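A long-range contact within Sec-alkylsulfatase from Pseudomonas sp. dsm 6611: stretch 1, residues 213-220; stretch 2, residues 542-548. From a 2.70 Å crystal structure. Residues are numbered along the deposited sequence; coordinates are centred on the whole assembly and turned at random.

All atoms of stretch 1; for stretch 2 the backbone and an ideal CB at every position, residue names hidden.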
# COMPACT_ATOMS: atom_id res chain seq x y z
N HIS A 213 -8.20 8.21 14.11
CA HIS A 213 -7.96 6.84 13.70
C HIS A 213 -8.91 5.81 14.24
O HIS A 213 -9.35 4.96 13.47
CB HIS A 213 -6.50 6.43 13.93
CG HIS A 213 -5.57 7.18 13.04
ND1 HIS A 213 -4.69 8.11 13.55
CD2 HIS A 213 -5.47 7.17 11.69
CE1 HIS A 213 -4.04 8.59 12.51
NE2 HIS A 213 -4.49 8.05 11.36
N ALA A 214 -9.24 5.88 15.53
CA ALA A 214 -10.19 4.96 16.14
C ALA A 214 -11.53 4.95 15.32
O ALA A 214 -12.10 3.88 15.10
CB ALA A 214 -10.44 5.37 17.58
N VAL A 215 -11.96 6.12 14.82
CA VAL A 215 -13.21 6.26 14.05
C VAL A 215 -13.08 6.03 12.51
O VAL A 215 -13.99 5.46 11.92
CB VAL A 215 -14.04 7.53 14.46
CG1 VAL A 215 -14.09 7.70 15.98
CG2 VAL A 215 -13.48 8.80 13.85
N SER A 216 -11.96 6.43 11.88
CA SER A 216 -11.74 6.34 10.42
C SER A 216 -11.35 4.97 9.86
O SER A 216 -11.92 4.54 8.85
CB SER A 216 -10.77 7.42 9.94
OG SER A 216 -11.18 8.71 10.36
N GLU A 217 -10.36 4.31 10.48
CA GLU A 217 -9.91 2.98 10.04
C GLU A 217 -10.95 1.87 10.32
O GLU A 217 -11.00 0.87 9.58
CB GLU A 217 -8.53 2.62 10.66
CG GLU A 217 -8.57 2.21 12.13
CD GLU A 217 -7.26 1.82 12.79
OE1 GLU A 217 -6.68 0.78 12.40
OE2 GLU A 217 -6.85 2.53 13.74
N ASN A 218 -11.79 2.07 11.38
CA ASN A 218 -12.82 1.15 11.90
C ASN A 218 -14.28 1.36 11.42
O ASN A 218 -15.12 0.47 11.68
CB ASN A 218 -12.75 1.05 13.45
CG ASN A 218 -11.42 0.58 14.00
OD1 ASN A 218 -11.00 -0.63 13.64
ND2 ASN A 218 -10.78 1.28 14.79
N ILE A 219 -14.61 2.52 10.75
CA ILE A 219 -15.97 2.82 10.25
C ILE A 219 -16.08 3.07 8.68
O ILE A 219 -17.18 2.93 8.15
CB ILE A 219 -16.82 3.78 11.19
CG1 ILE A 219 -16.53 3.53 12.73
CG2 ILE A 219 -18.33 3.63 10.91
CD1 ILE A 219 -16.91 4.66 13.74
N LEU A 220 -14.96 3.32 7.91
CA LEU A 220 -15.00 3.51 6.43
C LEU A 220 -15.38 2.34 5.46
O LEU A 220 -16.56 2.21 5.21
CB LEU A 220 -13.88 4.40 5.87
CG LEU A 220 -14.25 5.19 4.56
CD1 LEU A 220 -15.51 6.06 4.71
CD2 LEU A 220 -13.11 6.05 4.05
N UNK A 542 -22.24 0.71 19.31
CA UNK A 542 -22.62 2.07 18.90
C UNK A 542 -21.38 2.89 18.49
O UNK A 542 -21.18 4.01 18.95
CB UNK A 542 -23.37 2.77 20.04
N UNK A 543 -20.53 2.31 17.64
CA UNK A 543 -19.30 2.95 17.17
C UNK A 543 -19.59 4.08 16.19
O UNK A 543 -19.01 5.15 16.36
CB UNK A 543 -18.38 1.92 16.51
N UNK A 544 -20.50 3.87 15.23
CA UNK A 544 -20.87 4.85 14.21
C UNK A 544 -21.51 6.17 14.64
O UNK A 544 -21.69 7.08 13.81
CB UNK A 544 -21.84 4.17 13.24
N UNK A 545 -21.87 6.30 15.93
CA UNK A 545 -22.47 7.53 16.47
C UNK A 545 -21.45 8.69 16.57
O UNK A 545 -21.85 9.84 16.48
CB UNK A 545 -23.07 7.25 17.85
N UNK A 546 -20.15 8.35 16.72
CA UNK A 546 -19.00 9.27 16.85
C UNK A 546 -18.53 9.86 15.52
O UNK A 546 -17.49 10.54 15.48
CB UNK A 546 -17.83 8.54 17.51
N UNK A 547 -19.29 9.63 14.44
CA UNK A 547 -18.96 10.10 13.11
C UNK A 547 -19.27 11.56 12.88
O UNK A 547 -20.41 12.00 13.07
CB UNK A 547 -19.70 9.26 12.07
N UNK A 548 -18.25 12.30 12.43
CA UNK A 548 -18.34 13.70 12.08
C UNK A 548 -19.13 13.80 10.76
O UNK A 548 -19.15 12.82 9.99
CB UNK A 548 -16.95 14.33 11.96

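Stretch 1 is already helical at His 213 and offers stretch 2 a mostly apolar surface made by Val 215 and Ile 219, with Asn 218 beside it. No hydrogen bond crosses between the stretches, so shape and apolar character are the main guides.

Position 542 lies out of reach. Nothing of stretch 1 comes within 5.5 Å of its ideal CB, so this contact sets no preference. The residue is Glu 542, and it makes no contact with stretch 1.

Position 543 has helical backbone angles, and its CA-to-CB bond points toward stretch 1. The ideal CB is 4.2 Å from Ile 219 CD1. A side chain leaving here can run past Ile 219 to Asn 218 and the carbonyl of Ala 214. That carbonyl already accepts a hydrogen bond from within stretch 1, Asn 218 ND2 to Ala 214 O at 2.9 Å. An apolar chain suits the place. Leucine or isoleucine could pack near Ile 219; a longer, unbranched chain such as methionine can reach Asn 218 and Ala 214. The residue is Met 543. Its chi1 is m, and its CE reaches Asn 218, Ala 214 and Ile 219, while its CB lies 4.2 Å from Ile 219 CD1. Met 543 CE lies 3.7 Å from Asn 218 CB, 4.0 Å from Ala 214 O and 4.1 Å from Ile 219 CG1. The backbone takes part too, with Met 543 O 3.4 Å from Ile 219 CD1. This is a packing contact, since a methyl group is no usual hydrogen-bond donor.

The CA of position 544 is the nearest in stretch 2 to the CA of Ile 219, at 6.6 Å. Its ideal CB points sideways and would lie 4.2 Å from Ile 219 CG2, with room for it. Phi and psi are helical, so many residues could stand here, alanine or serine among them. The residue is Gly 544. The angles do not demand glycine, and stretch 1 leaves room for a CB. Its backbone still touches stretch 1, with Gly 544 N 4.0 Å from Ile 219 CD1.

Position 545 points away, and its ideal CB has no neighbour in stretch 1. Polar or charged chains fit as well as any. The residue is Arg 545, which makes no contact here.

Position 546 points toward stretch 1 again. Its ideal CB is 4.1 Å from Val 215 CG1 and 5.5 Å from Ile 219 CD1. A small apolar group already reaches the valine, so alanine is a natural choice, though other apolar chains are possible. The residue is Ala 546. Its CB packs on Val 215 CG1 at 4.1 Å. A weak hydrogen bond from Ala 546 N to Met 543 O, 3.4 Å, closes the local turn.

Position 547 directs its CB sideways, with nothing of stretch 1 within 5.5 Å. A short chain would fall short, but a branched apolar one could turn back to Val 215 and Ile 219. The residue is Leu 547, m at chi1 and t at chi2. Leu 547 CD2 comes 3.9 Å from Ile 219 CD1.

Position 548 is also sideways and makes no contact. It precedes a helix, where serine, threonine, aspartate or asparagine commonly cap. Thr 548 does so, capping a backbone N just past the stretch.

Stretch 2, residues 542-548: EMGRALT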
# COMPACT_ATOMS: atom_id res chain seq x y z
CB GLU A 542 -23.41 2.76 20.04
CG GLU A 542 -24.62 2.01 20.56
CD GLU A 542 -25.06 2.40 21.96
OE1 GLU A 542 -25.69 3.47 22.11
OE2 GLU A 542 -24.78 1.63 22.91
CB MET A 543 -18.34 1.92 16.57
CG MET A 543 -17.46 1.23 17.60
SD MET A 543 -15.84 1.98 17.76
CE MET A 543 -15.21 1.66 16.12
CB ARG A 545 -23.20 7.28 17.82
CG ARG A 545 -22.31 6.96 19.01
CD ARG A 545 -23.08 6.76 20.32
NE ARG A 545 -22.91 7.90 21.24
CZ ARG A 545 -22.97 7.82 22.56
NH1 ARG A 545 -23.22 6.66 23.16
NH2 ARG A 545 -22.80 8.91 23.30
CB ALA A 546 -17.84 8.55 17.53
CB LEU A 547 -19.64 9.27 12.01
CG LEU A 547 -19.15 7.86 11.75
CD1 LEU A 547 -19.83 7.31 10.52
CD2 LEU A 547 -17.62 7.82 11.48
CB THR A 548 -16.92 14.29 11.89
OG1 THR A 548 -16.38 13.82 10.66
CG2 THR A 548 -15.98 13.97 13.05
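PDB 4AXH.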